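PDB 1W52: pancreatic lipase related protein 2 from Equus caballus, which probably hydrolyses galactolipids and triacylglycerols, releasing fatty acids from their glycerol backbones. Local coordinates for residues Gln221-Gly233 with Lys319-Thr331. Numbering follows the deposited sequence.
Sequences QKVGHMDFFPNGG and KTSAVEQTFFLNT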
ATOM      1  N   GLN A 221     -13.992  -2.803  -1.082  1.00 24.71           N
ATOM      2  CA  GLN A 221     -14.265  -3.010  -2.488  1.00 24.00           C
ATOM      3  C   GLN A 221     -13.072  -2.942  -3.390  1.00 22.59           C
ATOM      4  O   GLN A 221     -12.370  -1.953  -3.391  1.00 22.45           O
ATOM      5  CB  GLN A 221     -15.224  -1.927  -2.941  1.00 24.26           C
ATOM      6  CG  GLN A 221     -15.717  -2.093  -4.339  1.00 26.10           C
ATOM      7  CD  GLN A 221     -17.032  -1.310  -4.628  1.00 29.32           C
ATOM      8  OE1 GLN A 221     -17.159  -0.114  -4.319  1.00 30.10           O
ATOM      9  NE2 GLN A 221     -17.986  -1.990  -5.246  1.00 31.53           N
ATOM     10  N   LYS A 222     -12.882  -3.964  -4.217  1.00 21.27           N
ATOM     11  CA  LYS A 222     -11.819  -3.889  -5.218  1.00 20.47           C
ATOM     12  C   LYS A 222     -12.145  -2.843  -6.271  1.00 18.66           C
ATOM     13  O   LYS A 222     -13.248  -2.811  -6.762  1.00 18.64           O
ATOM     14  CB  LYS A 222     -11.632  -5.225  -5.885  1.00 20.78           C
ATOM     15  CG  LYS A 222     -10.815  -6.212  -5.075  1.00 21.87           C
ATOM     16  CD  LYS A 222     -11.746  -7.279  -4.627  1.00 24.27           C
ATOM     17  CE  LYS A 222     -11.112  -8.222  -3.638  1.00 25.84           C
ATOM     18  NZ  LYS A 222     -11.085  -9.590  -4.138  1.00 25.11           N
ATOM     19  N   VAL A 223     -11.216  -1.957  -6.580  1.00 17.70           N
ATOM     20  CA  VAL A 223     -11.470  -0.894  -7.573  1.00 16.87           C
ATOM     21  C   VAL A 223     -10.357  -0.643  -8.548  1.00 17.52           C
ATOM     22  O   VAL A 223     -10.318   0.400  -9.124  1.00 17.37           O
ATOM     23  CB  VAL A 223     -11.750   0.464  -6.907  1.00 14.97           C
ATOM     24  CG1 VAL A 223     -12.840   0.337  -5.925  1.00 14.04           C
ATOM     25  CG2 VAL A 223     -10.542   0.944  -6.220  1.00 15.54           C
ATOM     26  N   GLY A 224      -9.460  -1.589  -8.732  1.00 19.92           N
ATOM     27  CA  GLY A 224      -8.267  -1.366  -9.526  1.00 21.74           C
ATOM     28  C   GLY A 224      -8.104  -2.532 -10.453  1.00 23.46           C
ATOM     29  O   GLY A 224      -8.865  -3.502 -10.361  1.00 24.31           O
ATOM     30  N   HIS A 225      -7.139  -2.451 -11.362  1.00 24.52           N
ATOM     31  CA  HIS A 225      -6.717  -3.664 -12.051  1.00 25.39           C
ATOM     32  C   HIS A 225      -6.030  -4.536 -11.016  1.00 25.57           C
ATOM     33  O   HIS A 225      -6.081  -5.764 -11.068  1.00 25.29           O
ATOM     34  CB  HIS A 225      -5.823  -3.353 -13.251  1.00 25.59           C
ATOM     35  CG  HIS A 225      -6.494  -2.453 -14.228  1.00 26.16           C
ATOM     36  ND1 HIS A 225      -6.297  -1.085 -14.215  1.00 26.78           N
ATOM     37  CD2 HIS A 225      -7.436  -2.693 -15.168  1.00 24.12           C
ATOM     38  CE1 HIS A 225      -7.052  -0.522 -15.139  1.00 23.34           C
ATOM     39  NE2 HIS A 225      -7.770  -1.471 -15.713  1.00 25.15           N
ATOM     40  N   MET A 226      -5.426  -3.879 -10.038  1.00 25.77           N
ATOM     41  CA  MET A 226      -4.813  -4.587  -8.936  1.00 25.57           C
ATOM     42  C   MET A 226      -5.202  -3.973  -7.583  1.00 24.92           C
ATOM     43  O   MET A 226      -5.137  -2.781  -7.378  1.00 25.72           O
ATOM     44  CB  MET A 226      -3.326  -4.517  -9.145  1.00 26.01           C
ATOM     45  CG  MET A 226      -2.889  -4.832 -10.553  1.00 26.01           C
ATOM     46  SD  MET A 226      -1.225  -5.514 -10.459  1.00 33.45           S
ATOM     47  CE  MET A 226      -0.195  -4.298 -10.910  1.00 32.41           C
ATOM     48  N   ASP A 227      -5.634  -4.808  -6.671  1.00 23.93           N
ATOM     49  CA  ASP A 227      -6.011  -4.380  -5.350  1.00 23.26           C
ATOM     50  C   ASP A 227      -5.103  -5.162  -4.448  1.00 22.64           C
ATOM     51  O   ASP A 227      -5.194  -6.371  -4.412  1.00 21.62           O
ATOM     52  CB  ASP A 227      -7.478  -4.744  -5.089  1.00 23.48           C
ATOM     53  CG  ASP A 227      -8.436  -3.859  -5.873  1.00 24.43           C
ATOM     54  OD1 ASP A 227      -8.867  -2.808  -5.285  1.00 23.78           O
ATOM     55  OD2 ASP A 227      -8.757  -4.127  -7.088  1.00 22.87           O
ATOM     56  N   PHE A 228      -4.190  -4.473  -3.767  1.00 22.58           N
ATOM     57  CA  PHE A 228      -3.288  -5.087  -2.788  1.00 22.29           C
ATOM     58  C   PHE A 228      -3.874  -4.984  -1.375  1.00 21.19           C
ATOM     59  O   PHE A 228      -4.471  -3.941  -1.037  1.00 21.52           O
ATOM     60  CB  PHE A 228      -1.948  -4.384  -2.788  1.00 22.44           C
ATOM     61  CG  PHE A 228      -1.235  -4.426  -4.099  1.00 24.61           C
ATOM     62  CD1 PHE A 228      -1.639  -3.626  -5.154  1.00 27.27           C
ATOM     63  CD2 PHE A 228      -0.137  -5.232  -4.268  1.00 26.44           C
ATOM     64  CE1 PHE A 228      -0.974  -3.637  -6.341  1.00 26.99           C
ATOM     65  CE2 PHE A 228       0.546  -5.258  -5.467  1.00 27.67           C
ATOM     66  CZ  PHE A 228       0.131  -4.450  -6.496  1.00 28.50           C
ATOM     67  N   PHE A 229      -3.660  -6.032  -0.554  1.00 18.77           N
ATOM     68  CA  PHE A 229      -4.128  -6.067   0.843  1.00 16.90           C
ATOM     69  C   PHE A 229      -3.051  -6.342   1.910  1.00 15.18           C
ATOM     70  O   PHE A 229      -3.028  -7.423   2.500  1.00 15.49           O
ATOM     71  CB  PHE A 229      -5.236  -7.103   0.944  1.00 16.84           C
ATOM     72  CG  PHE A 229      -6.431  -6.741   0.175  1.00 16.06           C
ATOM     73  CD1 PHE A 229      -6.494  -7.018  -1.182  1.00 16.83           C
ATOM     74  CD2 PHE A 229      -7.478  -6.071   0.786  1.00 14.16           C
ATOM     75  CE1 PHE A 229      -7.662  -6.656  -1.925  1.00 18.64           C
ATOM     76  CE2 PHE A 229      -8.618  -5.654   0.061  1.00 14.55           C
ATOM     77  CZ  PHE A 229      -8.720  -5.955  -1.291  1.00 16.83           C
ATOM     78  N   PRO A 230      -2.158  -5.397   2.169  1.00 13.18           N
ATOM     79  CA  PRO A 230      -1.079  -5.610   3.137  1.00 13.06           C
ATOM     80  C   PRO A 230      -1.613  -6.002   4.496  1.00 13.53           C
ATOM     81  O   PRO A 230      -2.517  -5.383   5.093  1.00 13.57           O
ATOM     82  CB  PRO A 230      -0.423  -4.228   3.261  1.00 12.98           C
ATOM     83  CG  PRO A 230      -1.437  -3.258   2.719  1.00 13.41           C
ATOM     84  CD  PRO A 230      -2.084  -4.055   1.600  1.00 13.58           C
ATOM     85  N   ASN A 231      -1.047  -7.056   5.025  1.00 13.76           N
ATOM     86  CA  ASN A 231      -1.532  -7.569   6.283  1.00 13.09           C
ATOM     87  C   ASN A 231      -2.997  -7.841   6.257  1.00 14.32           C
ATOM     88  O   ASN A 231      -3.646  -7.644   7.291  1.00 17.62           O
ATOM     89  CB  ASN A 231      -1.206  -6.565   7.320  1.00 11.93           C
ATOM     90  CG  ASN A 231       0.219  -6.053   7.153  1.00 11.16           C
ATOM     91  OD1 ASN A 231       1.160  -6.872   7.129  1.00 10.38           O
ATOM     92  ND2 ASN A 231       0.397  -4.724   7.033  1.00  7.06           N
ATOM     93  N   GLY A 232      -3.550  -8.292   5.128  1.00 13.83           N
ATOM     94  CA  GLY A 232      -5.000  -8.419   5.026  1.00 15.48           C
ATOM     95  C   GLY A 232      -5.783  -7.105   4.863  1.00 16.85           C
ATOM     96  O   GLY A 232      -6.999  -7.091   4.637  1.00 16.75           O
ATOM     97  N   GLY A 233      -5.092  -5.989   4.952  1.00 18.73           N
ATOM     98  CA  GLY A 233      -5.720  -4.712   4.730  1.00 21.31           C
ATOM     99  C   GLY A 233      -6.711  -4.159   5.742  1.00 23.37           C
ATOM    100  O   GLY A 233      -7.281  -3.110   5.511  1.00 22.47           O
ATOM    101  N   LYS A 319      -0.271  -6.696 -15.353  1.00 42.40           N
ATOM    102  CA  LYS A 319      -0.894  -5.622 -14.571  1.00 40.18           C
ATOM    103  C   LYS A 319      -2.331  -5.319 -14.984  1.00 38.10           C
ATOM    104  O   LYS A 319      -3.154  -5.040 -14.116  1.00 37.93           O
ATOM    105  CB  LYS A 319      -0.045  -4.336 -14.582  1.00 39.83           C
ATOM    106  CG  LYS A 319       0.043  -3.645 -15.913  1.00 39.92           C
ATOM    107  CD  LYS A 319       0.296  -2.149 -15.769  1.00 40.38           C
ATOM    108  CE  LYS A 319       1.743  -1.807 -15.938  1.00 40.12           C
ATOM    109  NZ  LYS A 319       2.285  -2.141 -17.256  1.00 40.47           N
ATOM    110  N   THR A 320      -2.648  -5.374 -16.282  1.00 35.69           N
ATOM    111  CA  THR A 320      -4.048  -5.200 -16.700  1.00 34.33           C
ATOM    112  C   THR A 320      -4.657  -6.375 -17.466  1.00 34.02           C
ATOM    113  O   THR A 320      -5.624  -6.214 -18.190  1.00 31.97           O
ATOM    114  CB  THR A 320      -4.269  -3.929 -17.482  1.00 33.36           C
ATOM    115  OG1 THR A 320      -3.467  -3.956 -18.649  1.00 35.02           O
ATOM    116  CG2 THR A 320      -3.744  -2.713 -16.772  1.00 33.41           C
ATOM    117  N   SER A 321      -4.143  -7.576 -17.257  1.00 35.27           N
ATOM    118  CA  SER A 321      -4.814  -8.771 -17.801  1.00 36.51           C
ATOM    119  C   SER A 321      -6.236  -8.961 -17.231  1.00 36.64           C
ATOM    120  O   SER A 321      -7.075  -9.611 -17.844  1.00 37.16           O
ATOM    121  CB  SER A 321      -3.956 -10.040 -17.587  1.00 36.72           C
ATOM    122  OG  SER A 321      -3.931 -10.404 -16.223  1.00 38.70           O
ATOM    123  N   ALA A 322      -6.493  -8.404 -16.050  1.00 36.74           N
ATOM    124  CA  ALA A 322      -7.827  -8.438 -15.440  1.00 35.84           C
ATOM    125  C   ALA A 322      -8.040  -7.252 -14.529  1.00 35.23           C
ATOM    126  O   ALA A 322      -7.106  -6.441 -14.277  1.00 36.02           O
ATOM    127  CB  ALA A 322      -7.989  -9.693 -14.627  1.00 35.42           C
ATOM    128  N   VAL A 323      -9.268  -7.186 -14.009  1.00 33.38           N
ATOM    129  CA  VAL A 323      -9.633  -6.242 -12.931  1.00 31.62           C
ATOM    130  C   VAL A 323      -9.819  -6.965 -11.588  1.00 31.15           C
ATOM    131  O   VAL A 323     -10.058  -8.181 -11.507  1.00 31.34           O
ATOM    132  CB  VAL A 323     -10.904  -5.442 -13.246  1.00 30.36           C
ATOM    133  CG1 VAL A 323     -10.599  -4.342 -14.180  1.00 29.12           C
ATOM    134  CG2 VAL A 323     -11.933  -6.327 -13.869  1.00 29.68           C
ATOM    135  N   GLU A 324      -9.673  -6.209 -10.521  1.00 30.44           N
ATOM    136  CA  GLU A 324      -9.805  -6.774  -9.199  1.00 29.69           C
ATOM    137  C   GLU A 324      -8.829  -7.903  -8.899  1.00 29.71           C
ATOM    138  O   GLU A 324      -9.059  -8.637  -7.943  1.00 30.12           O
ATOM    139  CB  GLU A 324     -11.223  -7.298  -9.003  1.00 29.18           C
ATOM    140  CG  GLU A 324     -12.335  -6.311  -9.359  1.00 28.09           C
ATOM    141  CD  GLU A 324     -13.644  -6.725  -8.721  1.00 28.43           C
ATOM    142  OE1 GLU A 324     -13.753  -7.947  -8.344  1.00 27.24           O
ATOM    143  OE2 GLU A 324     -14.539  -5.845  -8.568  1.00 28.59           O
ATOM    144  N   GLN A 325      -7.773  -8.054  -9.711  1.00 29.33           N
ATOM    145  CA  GLN A 325      -6.685  -8.966  -9.405  1.00 28.89           C
ATOM    146  C   GLN A 325      -6.243  -8.622  -8.004  1.00 27.41           C
ATOM    147  O   GLN A 325      -5.865  -7.477  -7.739  1.00 26.55           O
ATOM    148  CB  GLN A 325      -5.489  -8.760 -10.334  1.00 29.88           C
ATOM    149  CG  GLN A 325      -5.709  -9.047 -11.821  1.00 33.99           C
ATOM    150  CD  GLN A 325      -4.459  -8.774 -12.686  1.00 37.41           C
ATOM    151  OE1 GLN A 325      -4.321  -7.681 -13.278  1.00 39.66           O
ATOM    152  NE2 GLN A 325      -3.565  -9.766 -12.763  1.00 37.90           N
ATOM    153  N   THR A 326      -6.290  -9.595  -7.103  1.00 25.96           N
ATOM    154  CA  THR A 326      -5.949  -9.297  -5.733  1.00 25.22           C
ATOM    155  C   THR A 326      -4.691 -10.002  -5.325  1.00 25.58           C
ATOM    156  O   THR A 326      -4.409 -11.128  -5.769  1.00 24.96           O
ATOM    157  CB  THR A 326      -7.072  -9.679  -4.761  1.00 24.69           C
ATOM    158  OG1 THR A 326      -7.235 -11.075  -4.800  1.00 27.60           O
ATOM    159  CG2 THR A 326      -8.447  -9.190  -5.196  1.00 22.68           C
ATOM    160  N   PHE A 327      -3.946  -9.300  -4.471  1.00 26.54           N
ATOM    161  CA  PHE A 327      -2.702  -9.780  -3.878  1.00 27.97           C
ATOM    162  C   PHE A 327      -2.578  -9.462  -2.347  1.00 27.00           C
ATOM    163  O   PHE A 327      -3.186  -8.499  -1.839  1.00 27.82           O
ATOM    164  CB  PHE A 327      -1.502  -9.186  -4.607  1.00 28.67           C
ATOM    165  CG  PHE A 327      -1.644  -9.193  -6.079  1.00 35.19           C
ATOM    166  CD1 PHE A 327      -2.593  -8.350  -6.712  1.00 38.74           C
ATOM    167  CD2 PHE A 327      -0.846 -10.043  -6.866  1.00 39.47           C
ATOM    168  CE1 PHE A 327      -2.744  -8.351  -8.088  1.00 37.46           C
ATOM    169  CE2 PHE A 327      -0.998 -10.041  -8.232  1.00 39.53           C
ATOM    170  CZ  PHE A 327      -1.961  -9.182  -8.838  1.00 39.30           C
ATOM    171  N   PHE A 328      -1.772 -10.281  -1.655  1.00 24.95           N
ATOM    172  CA  PHE A 328      -1.581 -10.222  -0.223  1.00 23.22           C
ATOM    173  C   PHE A 328      -0.150 -10.255   0.138  1.00 22.44           C
ATOM    174  O   PHE A 328       0.651 -10.597  -0.622  1.00 22.19           O
ATOM    175  CB  PHE A 328      -2.284 -11.372   0.446  1.00 22.47           C
ATOM    176  CG  PHE A 328      -3.753 -11.313   0.281  1.00 22.51           C
ATOM    177  CD1 PHE A 328      -4.395 -12.126  -0.637  1.00 24.57           C
ATOM    178  CD2 PHE A 328      -4.504 -10.401   0.983  1.00 22.33           C
ATOM    179  CE1 PHE A 328      -5.797 -12.084  -0.817  1.00 24.20           C
ATOM    180  CE2 PHE A 328      -5.913 -10.339   0.799  1.00 24.55           C
ATOM    181  CZ  PHE A 328      -6.552 -11.194  -0.106  1.00 24.04           C
ATOM    182  N   LEU A 329       0.165  -9.841   1.329  1.00 22.82           N
ATOM    183  CA  LEU A 329       1.536  -9.769   1.760  1.00 22.91           C
ATOM    184  C   LEU A 329       1.561  -9.250   3.223  1.00 25.17           C
ATOM    185  O   LEU A 329       0.501  -8.904   3.777  1.00 25.35           O
ATOM    186  CB  LEU A 329       2.317  -8.863   0.823  1.00 21.15           C
ATOM    187  CG  LEU A 329       1.881  -7.415   0.896  1.00 18.15           C
ATOM    188  CD1 LEU A 329       3.057  -6.440   0.521  1.00 17.78           C
ATOM    189  CD2 LEU A 329       0.638  -7.192   0.080  1.00 14.05           C
ATOM    190  N   ASN A 330       2.744  -9.183   3.832  1.00 26.84           N
ATOM    191  CA  ASN A 330       2.847  -8.632   5.164  1.00 29.00           C
ATOM    192  C   ASN A 330       3.951  -7.577   5.248  1.00 30.53           C
ATOM    193  O   ASN A 330       5.083  -7.843   4.898  1.00 31.00           O
ATOM    194  CB  ASN A 330       3.096  -9.763   6.206  1.00 29.48           C
ATOM    195  CG  ASN A 330       1.848 -10.656   6.477  1.00 29.65           C
ATOM    196  OD1 ASN A 330       1.986 -11.888   6.729  1.00 30.81           O
ATOM    197  ND2 ASN A 330       0.653 -10.057   6.427  1.00 25.81           N
ATOM    198  N   THR A 331       3.636  -6.398   5.757  1.00 32.71           N
ATOM    199  CA  THR A 331       4.650  -5.380   5.998  1.00 35.09           C
ATOM    200  C   THR A 331       5.350  -5.510   7.333  1.00 37.69           C
ATOM    201  O   THR A 331       5.019  -6.333   8.146  1.00 36.77           O
ATOM    202  CB  THR A 331       4.011  -4.000   5.965  1.00 34.92           C
ATOM    203  OG1 THR A 331       2.849  -4.016   6.813  1.00 36.06           O
ATOM    204  CG2 THR A 331       3.541  -3.671   4.551  1.00 34.08           C
TER
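Two neighbouring parallel strands of the alpha/beta-hydrolase sheet, 226-230 and 325-329, pair in the lipase domain, the first also bonded to strand 201-204 on its other side. Asp-227 sits at the middle of the ladder: its N meets Gln-325 O at 2.9 Å and its O takes Phe-327 N at 3.2 Å, after which Phe-229 N reaches Phe-327 O. The Asp-227 carboxylate turns back on the loop that leads into its strand, each oxygen taking a backbone N-H, from Val-223 and Gly-224, on its syn side; His-205 also donates to OD1. On the face shared by Met-226, Phe-228 and Phe-327, the sulfur of Met-226 lies obliquely beside the Phe-327 ring (SD to CE1 4.0 Å), a Met-aromatic contact, while the Phe-228 and Phe-327 rings run nearly parallel (24°) but barely overlap. Before the strands, Thr-320 CG2 rests over one face of the His-225 imidazole, whose ND1 bonds Val-201 N. Farther along, Asn-231 N bonds Leu-329 O at 2.7 Å, and with CG beside its backbone N (chi1 -45°) the side chain grips Thr-331 twice: OD1 accepts Thr-331 N at 2.9 Å, and ND2 gives Thr-331 OG1 a nearly straight bond (170°) in the amide plane. With an alanine here, Thr-331 N would probably lose this acceptor and OG1 keep only its weak bond to Tyr-271. Backbone ladder and Asn-231 amide together carry the pairing on to Thr-331.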